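Long-range contacts in lipase 2 (Yarrowia lipolytica, PDB 4JEI), which probably hydrolyses the ester bonds of triacylglycerols, using an alpha/beta-hydrolase fold: residues L105-L110 and D122-N127; L222-H227 and Y241-G246. The protein carries 2 engineered substitutions. All coordinates share one frame; numbering follows the deposited sequence.

Interaction 1: residues L105-L110 and D122-N127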
loop_
_atom_site.group_PDB
_atom_site.type_symbol
_atom_site.label_atom_id
_atom_site.label_comp_id
_atom_site.label_asym_id
_atom_site.label_seq_id
_atom_site.Cartn_x
_atom_site.Cartn_y
_atom_site.Cartn_z
ATOM N N LEU A 105 14.093 7.277 -11.936
ATOM C CA LEU A 105 14.244 5.914 -11.442
ATOM C C LEU A 105 15.684 5.612 -11.066
ATOM O O LEU A 105 16.611 5.990 -11.783
ATOM C CB LEU A 105 13.773 4.896 -12.493
ATOM C CG LEU A 105 12.288 4.887 -12.832
ATOM C CD1 LEU A 105 12.082 4.903 -14.326
ATOM C CD2 LEU A 105 11.602 3.680 -12.234
ATOM N N THR A 106 15.860 4.928 -9.936
ATOM C CA THR A 106 17.143 4.438 -9.431
ATOM C C THR A 106 16.970 2.994 -9.007
ATOM O O THR A 106 15.854 2.574 -8.689
ATOM C CB THR A 106 17.793 5.336 -8.350
ATOM O OG1 THR A 106 18.529 4.515 -7.440
ATOM C CG2 THR A 106 16.803 6.134 -7.568
ATOM N N ASN A 107 18.071 2.231 -9.026
ATOM C CA ASN A 107 18.080 0.823 -8.648
ATOM C C ASN A 107 17.678 0.659 -7.195
ATOM O O ASN A 107 18.058 1.472 -6.352
ATOM C CB ASN A 107 19.433 0.191 -8.938
ATOM C CG ASN A 107 19.489 -1.307 -8.754
ATOM O OD1 ASN A 107 18.485 -2.032 -8.729
ATOM N ND2 ASN A 107 20.688 -1.807 -8.639
ATOM N N PHE A 108 16.858 -0.356 -6.919
ATOM C CA PHE A 108 16.327 -0.602 -5.587
ATOM C C PHE A 108 17.338 -1.071 -4.531
ATOM O O PHE A 108 17.178 -0.713 -3.362
ATOM C CB PHE A 108 15.056 -1.462 -5.641
ATOM C CG PHE A 108 14.336 -1.553 -4.324
ATOM C CD1 PHE A 108 14.139 -2.779 -3.707
ATOM C CD2 PHE A 108 13.907 -0.406 -3.663
ATOM C CE1 PHE A 108 13.513 -2.854 -2.468
ATOM C CE2 PHE A 108 13.289 -0.486 -2.417
ATOM C CZ PHE A 108 13.071 -1.714 -1.840
ATOM N N ASP A 109 18.402 -1.808 -4.932
ATOM C CA ASP A 109 19.438 -2.277 -3.995
ATOM C C ASP A 109 20.243 -1.138 -3.326
ATOM O O ASP A 109 21.103 -1.390 -2.479
ATOM C CB ASP A 109 20.348 -3.353 -4.627
ATOM C CG ASP A 109 21.244 -2.919 -5.780
ATOM O OD1 ASP A 109 21.348 -1.696 -6.033
ATOM O OD2 ASP A 109 21.852 -3.803 -6.422
ATOM N N LEU A 110 19.938 0.116 -3.711
ATOM C CA LEU A 110 20.507 1.349 -3.174
ATOM C C LEU A 110 19.969 1.541 -1.749
ATOM O O LEU A 110 20.693 2.033 -0.880
ATOM C CB LEU A 110 20.067 2.524 -4.069
ATOM C CG LEU A 110 20.741 3.879 -3.869
ATOM C CD1 LEU A 110 21.070 4.521 -5.206
ATOM C CD2 LEU A 110 19.862 4.815 -3.045
ATOM N N ASP A 122 18.146 -4.614 -13.157
ATOM C CA ASP A 122 17.197 -3.700 -13.784
ATOM C C ASP A 122 15.936 -3.437 -12.910
ATOM O O ASP A 122 14.922 -2.937 -13.402
ATOM C CB ASP A 122 16.851 -4.219 -15.190
ATOM C CG ASP A 122 16.038 -3.280 -16.053
ATOM O OD1 ASP A 122 15.089 -3.757 -16.704
ATOM O OD2 ASP A 122 16.323 -2.056 -16.040
ATOM N N CYS A 123 16.022 -3.745 -11.599
ATOM C CA CYS A 123 14.937 -3.499 -10.644
ATOM C C CYS A 123 15.026 -2.017 -10.241
ATOM O O CYS A 123 15.675 -1.664 -9.253
ATOM C CB CYS A 123 15.047 -4.426 -9.433
ATOM S SG CYS A 123 14.625 -6.163 -9.759
ATOM N N LEU A 124 14.427 -1.148 -11.058
ATOM C CA LEU A 124 14.481 0.300 -10.852
ATOM C C LEU A 124 13.200 0.833 -10.245
ATOM O O LEU A 124 12.116 0.402 -10.630
ATOM C CB LEU A 124 14.860 1.036 -12.156
ATOM C CG LEU A 124 16.036 0.440 -12.959
ATOM C CD1 LEU A 124 16.259 1.180 -14.228
ATOM C CD2 LEU A 124 17.333 0.462 -12.179
ATOM N N VAL A 125 13.336 1.736 -9.261
ATOM C CA VAL A 125 12.238 2.328 -8.483
ATOM C C VAL A 125 12.348 3.862 -8.465
ATOM O O VAL A 125 13.456 4.398 -8.479
ATOM C CB VAL A 125 12.249 1.725 -7.039
ATOM C CG1 VAL A 125 11.388 2.515 -6.060
ATOM C CG2 VAL A 125 11.828 0.265 -7.041
ATOM N N HIS A 126 11.188 4.555 -8.399
ATOM C CA HIS A 126 11.041 6.011 -8.280
ATOM C C HIS A 126 11.913 6.467 -7.109
ATOM O O HIS A 126 11.773 5.929 -6.010
ATOM C CB HIS A 126 9.557 6.333 -8.012
ATOM C CG HIS A 126 9.193 7.788 -7.950
ATOM N ND1 HIS A 126 9.729 8.630 -6.992
ATOM C CD2 HIS A 126 8.277 8.477 -8.668
ATOM C CE1 HIS A 126 9.167 9.810 -7.193
ATOM N NE2 HIS A 126 8.284 9.767 -8.189
ATOM N N ASN A 127 12.853 7.401 -7.357
ATOM C CA ASN A 127 13.792 7.883 -6.331
ATOM C C ASN A 127 13.150 8.469 -5.076
ATOM O O ASN A 127 13.716 8.340 -3.989
ATOM C CB ASN A 127 14.885 8.798 -6.917
ATOM C CG ASN A 127 14.560 10.267 -6.969
ATOM O OD1 ASN A 127 13.997 10.763 -7.942
ATOM N ND2 ASN A 127 14.954 11.007 -5.940
#

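Interaction 2: residues L222-H227 and Y241-G246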
loop_
_atom_site.group_PDB
_atom_site.type_symbol
_atom_site.label_atom_id
_atom_site.label_comp_id
_atom_site.label_asym_id
_atom_site.label_seq_id
_atom_site.Cartn_x
_atom_site.Cartn_y
_atom_site.Cartn_z
ATOM N N LEU A 222 0.071 -10.358 -1.673
ATOM C CA LEU A 222 0.105 -9.037 -2.292
ATOM C C LEU A 222 -1.236 -8.635 -2.869
ATOM O O LEU A 222 -1.838 -9.403 -3.626
ATOM C CB LEU A 222 1.229 -8.952 -3.340
ATOM C CG LEU A 222 1.420 -7.631 -4.094
ATOM C CD1 LEU A 222 1.840 -6.499 -3.163
ATOM C CD2 LEU A 222 2.445 -7.795 -5.173
ATOM N N TYR A 223 -1.699 -7.424 -2.493
ATOM C CA TYR A 223 -2.966 -6.839 -2.930
ATOM C C TYR A 223 -2.810 -5.346 -3.150
ATOM O O TYR A 223 -2.411 -4.613 -2.239
ATOM C CB TYR A 223 -4.085 -7.098 -1.905
ATOM C CG TYR A 223 -4.416 -8.556 -1.705
ATOM C CD1 TYR A 223 -5.260 -9.229 -2.583
ATOM C CD2 TYR A 223 -3.893 -9.270 -0.628
ATOM C CE1 TYR A 223 -5.572 -10.572 -2.401
ATOM C CE2 TYR A 223 -4.194 -10.616 -0.436
ATOM C CZ TYR A 223 -5.035 -11.263 -1.327
ATOM O OH TYR A 223 -5.350 -12.585 -1.144
ATOM N N ARG A 224 -3.120 -4.903 -4.370
ATOM C CA ARG A 224 -3.060 -3.508 -4.769
ATOM C C ARG A 224 -4.490 -3.025 -4.992
ATOM O O ARG A 224 -5.106 -3.373 -5.999
ATOM C CB ARG A 224 -2.236 -3.381 -6.050
ATOM C CG ARG A 224 -0.755 -3.094 -5.829
ATOM C CD ARG A 224 0.023 -2.897 -7.132
ATOM N NE ARG A 224 -0.743 -2.158 -8.145
ATOM C CZ ARG A 224 -1.331 -2.725 -9.198
ATOM N NH1 ARG A 224 -1.244 -4.027 -9.398
ATOM N NH2 ARG A 224 -2.023 -1.977 -10.051
ATOM N N ILE A 225 -5.048 -2.291 -4.025
ATOM C CA ILE A 225 -6.429 -1.819 -4.132
ATOM C C ILE A 225 -6.498 -0.494 -4.883
ATOM O O ILE A 225 -5.818 0.466 -4.514
ATOM C CB ILE A 225 -7.212 -1.831 -2.785
ATOM C CG1 ILE A 225 -7.105 -3.208 -2.093
ATOM C CG2 ILE A 225 -8.690 -1.446 -2.994
ATOM C CD1 ILE A 225 -7.497 -3.227 -0.651
ATOM N N THR A 226 -7.284 -0.473 -5.972
ATOM C CA THR A 226 -7.493 0.694 -6.827
ATOM C C THR A 226 -8.985 1.023 -6.886
ATOM O O THR A 226 -9.816 0.155 -6.624
ATOM C CB THR A 226 -6.893 0.473 -8.210
ATOM O OG1 THR A 226 -7.589 -0.596 -8.837
ATOM C CG2 THR A 226 -5.401 0.183 -8.169
ATOM N N HIS A 227 -9.322 2.269 -7.232
ATOM C CA HIS A 227 -10.701 2.743 -7.280
ATOM C C HIS A 227 -10.988 3.512 -8.571
ATOM O O HIS A 227 -10.089 4.158 -9.111
ATOM C CB HIS A 227 -10.973 3.597 -6.019
ATOM C CG HIS A 227 -12.233 4.401 -6.036
ATOM N ND1 HIS A 227 -12.206 5.775 -5.916
ATOM C CD2 HIS A 227 -13.518 3.999 -6.148
ATOM C CE1 HIS A 227 -13.467 6.167 -5.966
ATOM N NE2 HIS A 227 -14.292 5.134 -6.109
ATOM N N TYR A 241 7.536 3.581 -16.142
ATOM C CA TYR A 241 6.782 3.047 -15.008
ATOM C C TYR A 241 5.791 1.945 -15.367
ATOM O O TYR A 241 5.055 2.060 -16.347
ATOM C CB TYR A 241 6.128 4.176 -14.208
ATOM C CG TYR A 241 7.141 4.968 -13.418
ATOM C CD1 TYR A 241 7.827 6.035 -13.993
ATOM C CD2 TYR A 241 7.460 4.622 -12.108
ATOM C CE1 TYR A 241 8.793 6.742 -13.286
ATOM C CE2 TYR A 241 8.411 5.333 -11.382
ATOM C CZ TYR A 241 9.078 6.392 -11.977
ATOM O OH TYR A 241 10.020 7.087 -11.262
ATOM N N GLN A 242 5.802 0.867 -14.572
ATOM C CA GLN A 242 4.971 -0.317 -14.767
ATOM C C GLN A 242 4.592 -0.938 -13.418
ATOM O O GLN A 242 5.454 -1.140 -12.556
ATOM C CB GLN A 242 5.741 -1.329 -15.618
ATOM C CG GLN A 242 4.885 -2.392 -16.278
ATOM C CD GLN A 242 5.722 -3.197 -17.233
ATOM O OE1 GLN A 242 6.003 -4.376 -17.007
ATOM N NE2 GLN A 242 6.151 -2.573 -18.325
ATOM N N HIS A 243 3.294 -1.215 -13.233
ATOM C CA HIS A 243 2.764 -1.829 -12.017
ATOM C C HIS A 243 3.074 -3.306 -11.994
ATOM O O HIS A 243 3.200 -3.937 -13.040
ATOM C CB HIS A 243 1.231 -1.689 -11.957
ATOM C CG HIS A 243 0.730 -0.507 -11.195
ATOM N ND1 HIS A 243 1.205 -0.202 -9.932
ATOM C CD2 HIS A 243 -0.239 0.378 -11.522
ATOM C CE1 HIS A 243 0.541 0.876 -9.551
ATOM N NE2 HIS A 243 -0.344 1.255 -10.471
ATOM N N CYS A 244 3.130 -3.865 -10.791
ATOM C CA CYS A 244 3.258 -5.295 -10.590
ATOM C C CYS A 244 1.806 -5.796 -10.522
ATOM O O CYS A 244 0.890 -4.983 -10.396
ATOM C CB CYS A 244 3.997 -5.571 -9.283
ATOM S SG CYS A 244 3.128 -4.987 -7.798
ATOM N N SER A 245 1.589 -7.112 -10.595
ATOM C CA SER A 245 0.268 -7.709 -10.393
ATOM C C SER A 245 0.153 -7.761 -8.835
ATOM O O SER A 245 1.186 -7.637 -8.182
ATOM C CB SER A 245 0.234 -9.115 -10.989
ATOM O OG SER A 245 0.582 -9.101 -12.365
ATOM N N GLY A 246 -1.028 -7.900 -8.226
ATOM C CA GLY A 246 -2.348 -8.031 -8.819
ATOM C C GLY A 246 -3.315 -7.043 -8.215
ATOM O O GLY A 246 -3.441 -6.925 -6.989
#

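Interaction 1: residues L105-L110 and D122-N127
T106 and V125 form the central hydrogen-bonded pair of a small two-stranded antiparallel sheet, separate from the main sheet of this alpha/beta-hydrolase. T106 N donates to V125 O over 2.9 Å and V125 N to T106 O over 2.7 Å, both nearly straight. L105 with H126 and N107 with L124 are the flanking non-hydrogen-bonded pairs. Past the strand, F108 N reaches C123 O at 2.9 Å. C123 centres an inverse gamma turn and is tied to C120 by a disulfide.

The two faces differ in character. One carries L105, L124, N107 and H126; across it L105 CB meets L124 CB at 4.0 Å, and the L124 methyl CD2 lies against N107 CA, 3.6 Å away. On the other face V125 sets CG1 anti to its own N (chi1 166°), which turns CG2 beside that N and toward F108, 3.9 Å from F108 CB. The two side chains run alongside each other, pointing the same way, and both rest on L170 and I130 from helices behind. The T106 side chain crosses that of N127 at about a right angle, its CG2 meeting N127 CB where helix 127-150 begins; H126 ND1 caps that helix at G128 N.

Branched, apolar V125 thus suits the buried side against the helices, with F108 packed alongside it just past the strand, while three backbone bonds fix the register and satisfy the N and O of T106 and V125, F108 N and C123 O.

Interaction 2: residues L222-H227 and Y241-G246
The backbones of R224 and G246 come together through a weak hydrogen bond from R224 N to G246 O, 3.3 Å long, where segment 241-246, the last part of its loop, leads into strand 247-250 after a cis peptide between S245 and G246. Strand 222-227 belongs to the central sheet of the alpha/beta-hydrolase fold, and 247-250 is its parallel neighbour, so the loop completes the crossover between them.

R224 contributes the largest share of the contact. A bend at chi3 (38°) swings its guanidinium onto the imidazole of H243 in a flat stack, the group centres 3.8 Å apart and the planes turned 28° from each other. An arginine suits this place because its flat, charged end can lie on a ring while its methylenes stay apolar: CD packs against C244 SG at 3.8 Å. The same sulfur faces L222 CD2 at 3.9 Å, and the leucine is backed by V201 and F206 of helix 195-206. The stacked cation would probably disfavour a second proton on H243, whose NE2 is hydrogen-bonded to P233 O. NH2 of R224 sits 3.2 Å above the H243 plane, displaced toward its rim, while R224 NE lies 3.3 Å from H243 ND1.

Overall arrangement
Interactions 1 and 2 follow one another along the chain, with centres about 18 Å apart, yet they meet through Y241. Its hydroxyl OH lies 3.3 Å from H126 CA and 3.5 Å from L105 CG, and is hydrogen-bonded to A103 O, so Y241 abuts the small sheet while G246 joins the central one. Helix 195-206 touches both, through V125 and C123 in interaction 1 and through L222 and C244 in interaction 2. Of the probable catalytic triad of S162, D230 and H289, D230 falls between the two segments of interaction 2, and H227 ND1 is hydrogen-bonded to N288 O, next to H289.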